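PDB 4O5H: phenylacetaldehyde dehydrogenase from Burkholderia cenocepacia, which probably oxidises phenylacetaldehyde to phenylacetic acid with NAD+ as cofactor, as a member of the aldehyde dehydrogenase family. Local coordinates for residues Y371-G385 / V396-V410. Numbering follows the deposited sequence.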
# COMPACT_ATOMS: atom_id res chain seq x y z
N TYR A 371 -31.71 -7.98 -4.58
CA TYR A 371 -31.29 -8.40 -3.26
C TYR A 371 -32.46 -8.56 -2.29
O TYR A 371 -32.57 -9.54 -1.58
CB TYR A 371 -30.27 -7.44 -2.66
CG TYR A 371 -28.87 -7.78 -3.03
CD1 TYR A 371 -28.30 -8.97 -2.59
CD2 TYR A 371 -28.11 -6.94 -3.83
CE1 TYR A 371 -27.02 -9.29 -2.94
CE2 TYR A 371 -26.83 -7.26 -4.20
CZ TYR A 371 -26.29 -8.43 -3.75
OH TYR A 371 -25.02 -8.76 -4.09
N ILE A 372 -33.36 -7.59 -2.28
CA ILE A 372 -34.56 -7.68 -1.43
C ILE A 372 -35.37 -8.94 -1.75
O ILE A 372 -35.75 -9.69 -0.85
CB ILE A 372 -35.47 -6.44 -1.58
CG1 ILE A 372 -34.75 -5.20 -1.05
CG2 ILE A 372 -36.79 -6.67 -0.83
CD1 ILE A 372 -35.44 -3.89 -1.40
N ASP A 373 -35.61 -9.18 -3.04
CA ASP A 373 -36.35 -10.38 -3.50
C ASP A 373 -35.65 -11.65 -3.04
O ASP A 373 -36.29 -12.60 -2.57
CB ASP A 373 -36.50 -10.37 -5.02
CG ASP A 373 -37.44 -9.26 -5.50
OD1 ASP A 373 -38.12 -8.59 -4.69
OD2 ASP A 373 -37.52 -9.07 -6.72
N SER A 374 -34.33 -11.66 -3.16
CA SER A 374 -33.53 -12.76 -2.69
C SER A 374 -33.75 -13.05 -1.17
O SER A 374 -33.86 -14.20 -0.77
CB SER A 374 -32.06 -12.45 -3.01
OG SER A 374 -31.19 -12.87 -2.02
N GLY A 375 -33.80 -12.01 -0.36
CA GLY A 375 -34.07 -12.11 1.07
C GLY A 375 -35.41 -12.76 1.34
O GLY A 375 -35.50 -13.70 2.15
N PHE A 376 -36.45 -12.29 0.64
CA PHE A 376 -37.78 -12.88 0.76
C PHE A 376 -37.74 -14.36 0.39
O PHE A 376 -38.25 -15.20 1.12
CB PHE A 376 -38.82 -12.18 -0.12
CG PHE A 376 -39.12 -10.76 0.27
CD1 PHE A 376 -39.21 -10.39 1.61
CD2 PHE A 376 -39.36 -9.79 -0.71
CE1 PHE A 376 -39.50 -9.08 1.96
CE2 PHE A 376 -39.67 -8.49 -0.36
CZ PHE A 376 -39.72 -8.14 0.99
N GLY A 377 -37.09 -14.66 -0.72
CA GLY A 377 -36.91 -16.03 -1.17
C GLY A 377 -36.24 -16.93 -0.14
O GLY A 377 -36.49 -18.12 -0.12
N GLU A 378 -35.37 -16.39 0.71
CA GLU A 378 -34.68 -17.20 1.71
C GLU A 378 -35.37 -17.20 3.07
O GLU A 378 -34.90 -17.88 3.99
CB GLU A 378 -33.23 -16.75 1.86
CG GLU A 378 -32.40 -16.98 0.61
CD GLU A 378 -30.91 -16.75 0.86
OE1 GLU A 378 -30.42 -15.66 0.78
OE2 GLU A 378 -30.23 -17.72 1.19
N GLY A 379 -36.47 -16.48 3.21
CA GLY A 379 -37.27 -16.55 4.44
C GLY A 379 -37.27 -15.29 5.28
O GLY A 379 -37.88 -15.25 6.34
N ALA A 380 -36.58 -14.25 4.84
CA ALA A 380 -36.59 -12.98 5.56
C ALA A 380 -37.91 -12.31 5.36
O ALA A 380 -38.60 -12.59 4.37
CB ALA A 380 -35.48 -12.07 5.02
N ARG A 381 -38.28 -11.45 6.29
CA ARG A 381 -39.48 -10.67 6.11
C ARG A 381 -39.26 -9.21 6.36
O ARG A 381 -38.37 -8.82 7.13
CB ARG A 381 -40.63 -11.21 6.94
CG ARG A 381 -40.70 -10.74 8.36
CD ARG A 381 -41.85 -11.41 9.11
NE ARG A 381 -41.52 -11.32 10.53
CZ ARG A 381 -41.68 -10.21 11.25
NH1 ARG A 381 -42.22 -9.14 10.72
NH2 ARG A 381 -41.31 -10.19 12.53
N ALA A 382 -40.08 -8.40 5.69
CA ALA A 382 -39.96 -6.95 5.78
C ALA A 382 -40.76 -6.39 6.94
O ALA A 382 -41.97 -6.52 7.00
CB ALA A 382 -40.41 -6.32 4.49
N ALA A 383 -40.07 -5.79 7.89
CA ALA A 383 -40.73 -5.05 8.95
C ALA A 383 -41.12 -3.68 8.43
O ALA A 383 -41.96 -3.00 9.01
CB ALA A 383 -39.81 -4.90 10.14
N ALA A 384 -40.44 -3.24 7.37
CA ALA A 384 -40.82 -2.02 6.69
C ALA A 384 -40.36 -2.10 5.25
O ALA A 384 -39.34 -2.72 4.98
CB ALA A 384 -40.21 -0.82 7.40
N GLY A 385 -41.09 -1.45 4.34
CA GLY A 385 -40.68 -1.31 2.96
C GLY A 385 -40.79 -2.58 2.14
O GLY A 385 -41.69 -3.37 2.36
N VAL A 396 -36.80 3.47 -4.52
CA VAL A 396 -36.98 2.26 -3.75
C VAL A 396 -37.30 2.63 -2.31
O VAL A 396 -36.77 3.61 -1.77
CB VAL A 396 -35.68 1.47 -3.77
CG1 VAL A 396 -35.75 0.32 -2.78
CG2 VAL A 396 -35.41 0.96 -5.17
N GLU A 397 -38.24 1.90 -1.70
CA GLU A 397 -38.63 2.13 -0.29
C GLU A 397 -37.54 1.77 0.70
O GLU A 397 -36.86 0.76 0.52
CB GLU A 397 -39.81 1.28 0.05
CG GLU A 397 -41.05 1.64 -0.71
CD GLU A 397 -42.21 0.80 -0.27
OE1 GLU A 397 -42.00 -0.36 0.18
OE2 GLU A 397 -43.33 1.32 -0.38
N PRO A 398 -37.33 2.62 1.71
CA PRO A 398 -36.49 2.22 2.82
C PRO A 398 -37.03 0.92 3.35
O PRO A 398 -38.21 0.81 3.64
CB PRO A 398 -36.67 3.33 3.84
CG PRO A 398 -37.10 4.50 3.06
CD PRO A 398 -37.91 3.95 1.92
N THR A 399 -36.15 -0.07 3.48
CA THR A 399 -36.53 -1.42 3.75
C THR A 399 -35.79 -2.00 4.95
O THR A 399 -34.56 -1.87 5.07
CB THR A 399 -36.26 -2.26 2.49
OG1 THR A 399 -37.08 -1.75 1.44
CG2 THR A 399 -36.62 -3.69 2.70
N VAL A 400 -36.54 -2.59 5.87
CA VAL A 400 -35.96 -3.25 7.04
C VAL A 400 -36.38 -4.71 7.04
O VAL A 400 -37.57 -5.02 7.04
CB VAL A 400 -36.46 -2.62 8.35
CG1 VAL A 400 -35.87 -3.33 9.57
CG2 VAL A 400 -36.07 -1.14 8.38
N LEU A 401 -35.39 -5.60 7.00
CA LEU A 401 -35.60 -7.02 6.98
C LEU A 401 -35.24 -7.64 8.31
O LEU A 401 -34.17 -7.36 8.86
CB LEU A 401 -34.77 -7.67 5.87
CG LEU A 401 -35.03 -7.19 4.43
CD1 LEU A 401 -34.10 -7.87 3.44
CD2 LEU A 401 -36.47 -7.47 4.07
N VAL A 402 -36.14 -8.49 8.80
CA VAL A 402 -35.92 -9.28 10.02
C VAL A 402 -36.10 -10.77 9.72
O VAL A 402 -36.46 -11.15 8.62
CB VAL A 402 -36.86 -8.85 11.16
CG1 VAL A 402 -36.62 -7.40 11.50
CG2 VAL A 402 -38.32 -9.09 10.81
N ASP A 403 -35.82 -11.60 10.71
CA ASP A 403 -35.83 -13.05 10.57
C ASP A 403 -34.76 -13.46 9.59
O ASP A 403 -34.90 -14.46 8.87
CB ASP A 403 -37.19 -13.61 10.12
CG ASP A 403 -38.32 -13.32 11.10
OD1 ASP A 403 -38.06 -13.10 12.28
OD2 ASP A 403 -39.48 -13.34 10.65
N THR A 404 -33.69 -12.69 9.55
CA THR A 404 -32.56 -13.02 8.69
C THR A 404 -31.56 -13.88 9.43
O THR A 404 -31.58 -13.94 10.65
CB THR A 404 -31.84 -11.77 8.22
OG1 THR A 404 -31.51 -10.96 9.36
CG2 THR A 404 -32.71 -10.97 7.27
N THR A 405 -30.70 -14.57 8.70
CA THR A 405 -29.60 -15.36 9.30
C THR A 405 -28.29 -15.03 8.57
O THR A 405 -28.30 -14.51 7.44
CB THR A 405 -29.83 -16.87 9.12
OG1 THR A 405 -29.79 -17.16 7.73
CG2 THR A 405 -31.16 -17.31 9.70
N GLN A 406 -27.17 -15.39 9.19
CA GLN A 406 -25.86 -15.09 8.62
C GLN A 406 -25.62 -15.77 7.28
O GLN A 406 -24.79 -15.32 6.51
CB GLN A 406 -24.73 -15.44 9.61
CG GLN A 406 -24.77 -14.65 10.92
CD GLN A 406 -24.50 -13.17 10.72
OE1 GLN A 406 -25.38 -12.32 10.93
NE2 GLN A 406 -23.27 -12.84 10.29
N ALA A 407 -26.36 -16.83 6.99
CA ALA A 407 -26.19 -17.53 5.72
C ALA A 407 -26.85 -16.82 4.54
O ALA A 407 -26.58 -17.17 3.40
CB ALA A 407 -26.75 -18.95 5.83
N MET A 408 -27.74 -15.89 4.77
CA MET A 408 -28.51 -15.33 3.65
C MET A 408 -27.71 -14.35 2.84
O MET A 408 -26.89 -13.61 3.38
CB MET A 408 -29.75 -14.60 4.17
CG MET A 408 -30.75 -15.50 4.86
SD MET A 408 -32.19 -14.54 5.33
CE MET A 408 -33.15 -15.83 6.14
N ARG A 409 -27.99 -14.28 1.55
CA ARG A 409 -27.27 -13.32 0.65
C ARG A 409 -27.39 -11.87 1.10
O ARG A 409 -26.40 -11.15 1.07
CB ARG A 409 -27.78 -13.41 -0.77
CG ARG A 409 -27.60 -14.78 -1.38
CD ARG A 409 -27.91 -14.75 -2.87
NE ARG A 409 -27.03 -13.79 -3.51
CZ ARG A 409 -27.28 -13.20 -4.67
NH1 ARG A 409 -28.37 -13.49 -5.35
NH2 ARG A 409 -26.40 -12.31 -5.15
N VAL A 410 -28.57 -11.47 1.55
CA VAL A 410 -28.77 -10.10 2.05
C VAL A 410 -27.92 -9.75 3.25
O VAL A 410 -27.63 -8.59 3.47
CB VAL A 410 -30.23 -9.75 2.41
CG1 VAL A 410 -31.05 -9.57 1.14
CG2 VAL A 410 -30.86 -10.78 3.34
O HOH W 1 -30.95 -13.13 0.78
O HOH W 2 -27.83 -17.87 0.91
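V410 sets its CG1 methyl against two parts of helix 362-378, the Y371 carbonyl (3.1 Å from CG1 to Y371 O) and G375 CA (3.9 Å). With no side chain, G375 lets the helix lie close to V410 and L401, the CA atoms of G375 and V410 being 5.8 Å apart. L401 and F376 cross at about a right angle, L401 CD2 touching F376 CE1 (4.0 Å) and also packing on A382. Farther up the helix, I372 CD1 meets T399 OG1 tip to tip.

At the other end the Schellman turn at G379 closes the helix, and the M408 side chain runs out extended beneath it, laying CE against the E378 carbonyl and SD against the A380 methyl. M408 is also the N-cap residue of the helix starting at R409. E378 reaches across to that helix start: OE1, through its syn lone pair, takes the R409 N-H at 2.9 Å. A water that donates to E378 OE1 also accepts from V410 N and bonds S374 OG.

Beyond the turn the chain pairs antiparallel with 399-402. R381 and V402 exchange backbone bonds, V402 N to R381 O at 2.8 Å, and a classic beta bulge follows, A383 and A384 both facing V400. R381's chi1 of 85° lifts its chain over V402, whose CG2 sits under the centre of the guanidinium, 3.5 Å from its plane; R381 NE bridges to D403 OD2 at 2.9 Å, met from above the carboxylate plane.

Bulged strand 381-384 is one edge, within this chain, of a seven-stranded mixed sheet consistent with the catalytic domain of aldehyde dehydrogenases; 399-402 comes next, then 419-425, parallel to it. Helix 330-343 covers the A384, V400 and V402 face, while helix 362-378 lies over the L401 face, where I372 and L401 also touch V419.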